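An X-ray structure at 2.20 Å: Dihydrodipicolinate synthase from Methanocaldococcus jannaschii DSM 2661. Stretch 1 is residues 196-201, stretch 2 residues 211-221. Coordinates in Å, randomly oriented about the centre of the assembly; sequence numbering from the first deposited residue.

Stretch 1 196-201: GGKGVI
Stretch 2 211-221: EFVEMVNYALE

How do the two backbones run? Residues 211-221 form a regular helix, phi/psi near -63/-43, with i to i+4 hydrogen bonds from M215 N to E211 O (2.8 Å) through E221 N to N217 O (2.8 Å). G196 leaves a preceding helix in a Schellman motif at 113/9, where a CB would jam against the preceding carbonyl oxygen. G197 (-67/163) and K198 (-115/4) lead to G199 (165/-154), then extended V200 (-154/149) and I201 (-107/118). Strand 199-201 and the helix run roughly antiparallel, at 146°, their axes 9.4 Å apart at closest approach.

What sets the register? The CA atoms of K198 and L220 lie 6.9 Å apart, those of G199 and V216 6.7 Å. Thus V216 (chi1 173°, t) brings CG1 to 4.4 Å from G199 CA. G199 meets this methyl with its CA; a CB there would point sideways and lie 4.7 Å from V216 CG1, so the helix does not by itself require glycine.

Which side chains pack at the strand? V200 points toward the helix with chi1 50° (p), whereas I201 points away. V200 CG1 lies 3.7 Å from F212 CE2 and 4.0 Å from V216 CG2. F212 and V216, one helical turn apart, both point toward the strand; F212 has chi1 -133°, between wells, and chi2 55°. The branched valines and the aromatic ring suit this buried, apolar site.

How does L220 close the other end? Its CB points sideways, but chi1 -76° (m) and chi2 169° (t) bring its end nearer, placing CD2 3.7 Å from K198 O and 4.1 Å from G197 O. These are van der Waals contacts with backbone oxygens. K198 points away, its exposed chain set m, m, t, t. With no hydrogen bond across the stretches, packing accounts for the 213 Å² buried between them.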

# COMPACT_ATOMS: atom_id res chain seq x y z
N GLY A 196 10.22 -23.89 -6.32
CA GLY A 196 11.37 -24.61 -5.71
C GLY A 196 11.46 -24.58 -4.18
O GLY A 196 12.49 -24.96 -3.60
N GLY A 197 10.41 -24.07 -3.50
CA GLY A 197 10.42 -24.14 -2.04
C GLY A 197 10.33 -25.62 -1.61
O GLY A 197 9.85 -26.47 -2.37
N LYS A 198 10.67 -25.90 -0.35
CA LYS A 198 10.75 -27.25 0.12
C LYS A 198 9.77 -27.65 1.18
O LYS A 198 9.86 -28.77 1.66
CB LYS A 198 12.15 -27.48 0.69
CG LYS A 198 13.22 -27.29 -0.31
CD LYS A 198 13.01 -28.21 -1.48
CE LYS A 198 14.19 -28.06 -2.49
NZ LYS A 198 14.20 -29.28 -3.30
N GLY A 199 8.86 -26.76 1.56
CA GLY A 199 7.79 -27.13 2.51
C GLY A 199 7.11 -25.88 3.05
O GLY A 199 7.08 -24.84 2.39
N VAL A 200 6.53 -25.98 4.25
CA VAL A 200 5.75 -24.91 4.79
C VAL A 200 5.77 -24.99 6.30
O VAL A 200 5.89 -26.08 6.88
CB VAL A 200 4.25 -24.98 4.23
CG1 VAL A 200 3.67 -26.38 4.39
CG2 VAL A 200 3.29 -23.90 4.86
N ILE A 201 5.67 -23.81 6.92
CA ILE A 201 5.36 -23.71 8.32
C ILE A 201 3.92 -23.20 8.33
O ILE A 201 3.63 -22.12 7.82
CB ILE A 201 6.35 -22.84 9.11
CG1 ILE A 201 7.69 -23.60 9.20
CG2 ILE A 201 5.76 -22.54 10.55
CD1 ILE A 201 8.90 -22.77 9.61
N GLU A 211 -3.92 -34.27 5.40
CA GLU A 211 -4.20 -33.73 4.09
C GLU A 211 -3.12 -32.77 3.60
O GLU A 211 -2.64 -32.86 2.46
CB GLU A 211 -5.57 -33.06 4.14
CG GLU A 211 -6.74 -34.02 4.47
CD GLU A 211 -6.96 -34.29 5.98
OE1 GLU A 211 -6.09 -34.00 6.86
OE2 GLU A 211 -8.03 -34.85 6.30
N PHE A 212 -2.71 -31.85 4.47
CA PHE A 212 -1.62 -30.95 4.13
C PHE A 212 -0.30 -31.67 3.83
O PHE A 212 0.30 -31.39 2.83
CB PHE A 212 -1.43 -29.86 5.20
CG PHE A 212 -1.30 -28.48 4.61
CD1 PHE A 212 -2.30 -27.99 3.75
CD2 PHE A 212 -0.17 -27.71 4.85
CE1 PHE A 212 -2.19 -26.74 3.15
CE2 PHE A 212 -0.05 -26.43 4.25
CZ PHE A 212 -1.07 -25.97 3.40
N VAL A 213 0.14 -32.59 4.68
CA VAL A 213 1.31 -33.41 4.39
C VAL A 213 1.22 -34.07 3.02
O VAL A 213 2.18 -34.09 2.24
CB VAL A 213 1.51 -34.51 5.48
CG1 VAL A 213 2.35 -35.68 4.93
CG2 VAL A 213 2.06 -33.86 6.79
N GLU A 214 0.06 -34.61 2.72
CA GLU A 214 0.01 -35.30 1.46
C GLU A 214 -0.02 -34.32 0.27
O GLU A 214 0.62 -34.58 -0.75
CB GLU A 214 -1.04 -36.41 1.48
CG GLU A 214 -2.41 -36.05 1.13
CD GLU A 214 -3.29 -37.35 0.87
OE1 GLU A 214 -3.49 -38.15 1.87
OE2 GLU A 214 -3.72 -37.55 -0.33
N MET A 215 -0.64 -33.13 0.45
CA MET A 215 -0.65 -32.15 -0.64
C MET A 215 0.79 -31.70 -0.92
O MET A 215 1.22 -31.62 -2.06
CB MET A 215 -1.46 -30.90 -0.26
CG MET A 215 -1.53 -29.83 -1.40
SD MET A 215 -2.14 -28.27 -0.75
CE MET A 215 -0.59 -27.66 -0.04
N VAL A 216 1.53 -31.43 0.16
CA VAL A 216 2.91 -31.04 0.09
C VAL A 216 3.83 -32.09 -0.53
O VAL A 216 4.62 -31.79 -1.40
CB VAL A 216 3.38 -30.52 1.51
CG1 VAL A 216 4.87 -30.24 1.55
CG2 VAL A 216 2.67 -29.20 1.81
N ASN A 217 3.70 -33.35 -0.11
CA ASN A 217 4.45 -34.45 -0.75
C ASN A 217 4.14 -34.56 -2.24
O ASN A 217 5.06 -34.80 -3.03
CB ASN A 217 4.16 -35.79 -0.06
CG ASN A 217 4.87 -35.92 1.28
OD1 ASN A 217 5.88 -35.26 1.53
ND2 ASN A 217 4.35 -36.78 2.14
N TYR A 218 2.87 -34.35 -2.64
CA TYR A 218 2.58 -34.34 -4.11
C TYR A 218 3.31 -33.19 -4.81
O TYR A 218 3.90 -33.39 -5.88
CB TYR A 218 1.08 -34.22 -4.43
CG TYR A 218 0.28 -35.46 -4.20
CD1 TYR A 218 0.73 -36.70 -4.68
CD2 TYR A 218 -0.94 -35.40 -3.51
CE1 TYR A 218 -0.02 -37.86 -4.45
CE2 TYR A 218 -1.71 -36.54 -3.29
CZ TYR A 218 -1.26 -37.77 -3.75
OH TYR A 218 -2.06 -38.91 -3.53
N ALA A 219 3.21 -31.99 -4.24
CA ALA A 219 3.87 -30.83 -4.82
C ALA A 219 5.39 -31.02 -4.82
O ALA A 219 6.05 -30.63 -5.79
CB ALA A 219 3.46 -29.53 -4.09
N LEU A 220 5.94 -31.59 -3.73
CA LEU A 220 7.35 -31.96 -3.66
C LEU A 220 7.78 -32.96 -4.73
O LEU A 220 8.83 -32.76 -5.32
CB LEU A 220 7.74 -32.48 -2.27
CG LEU A 220 7.88 -31.37 -1.22
CD1 LEU A 220 8.00 -31.99 0.19
CD2 LEU A 220 9.09 -30.41 -1.54
N GLU A 221 6.97 -33.99 -4.98
CA GLU A 221 7.33 -34.97 -6.02
C GLU A 221 7.04 -34.45 -7.43
O GLU A 221 7.54 -34.98 -8.41
CB GLU A 221 6.71 -36.34 -5.75
CG GLU A 221 5.22 -36.42 -6.03
CD GLU A 221 4.63 -37.76 -5.62
OE1 GLU A 221 5.09 -38.32 -4.58
OE2 GLU A 221 3.72 -38.26 -6.33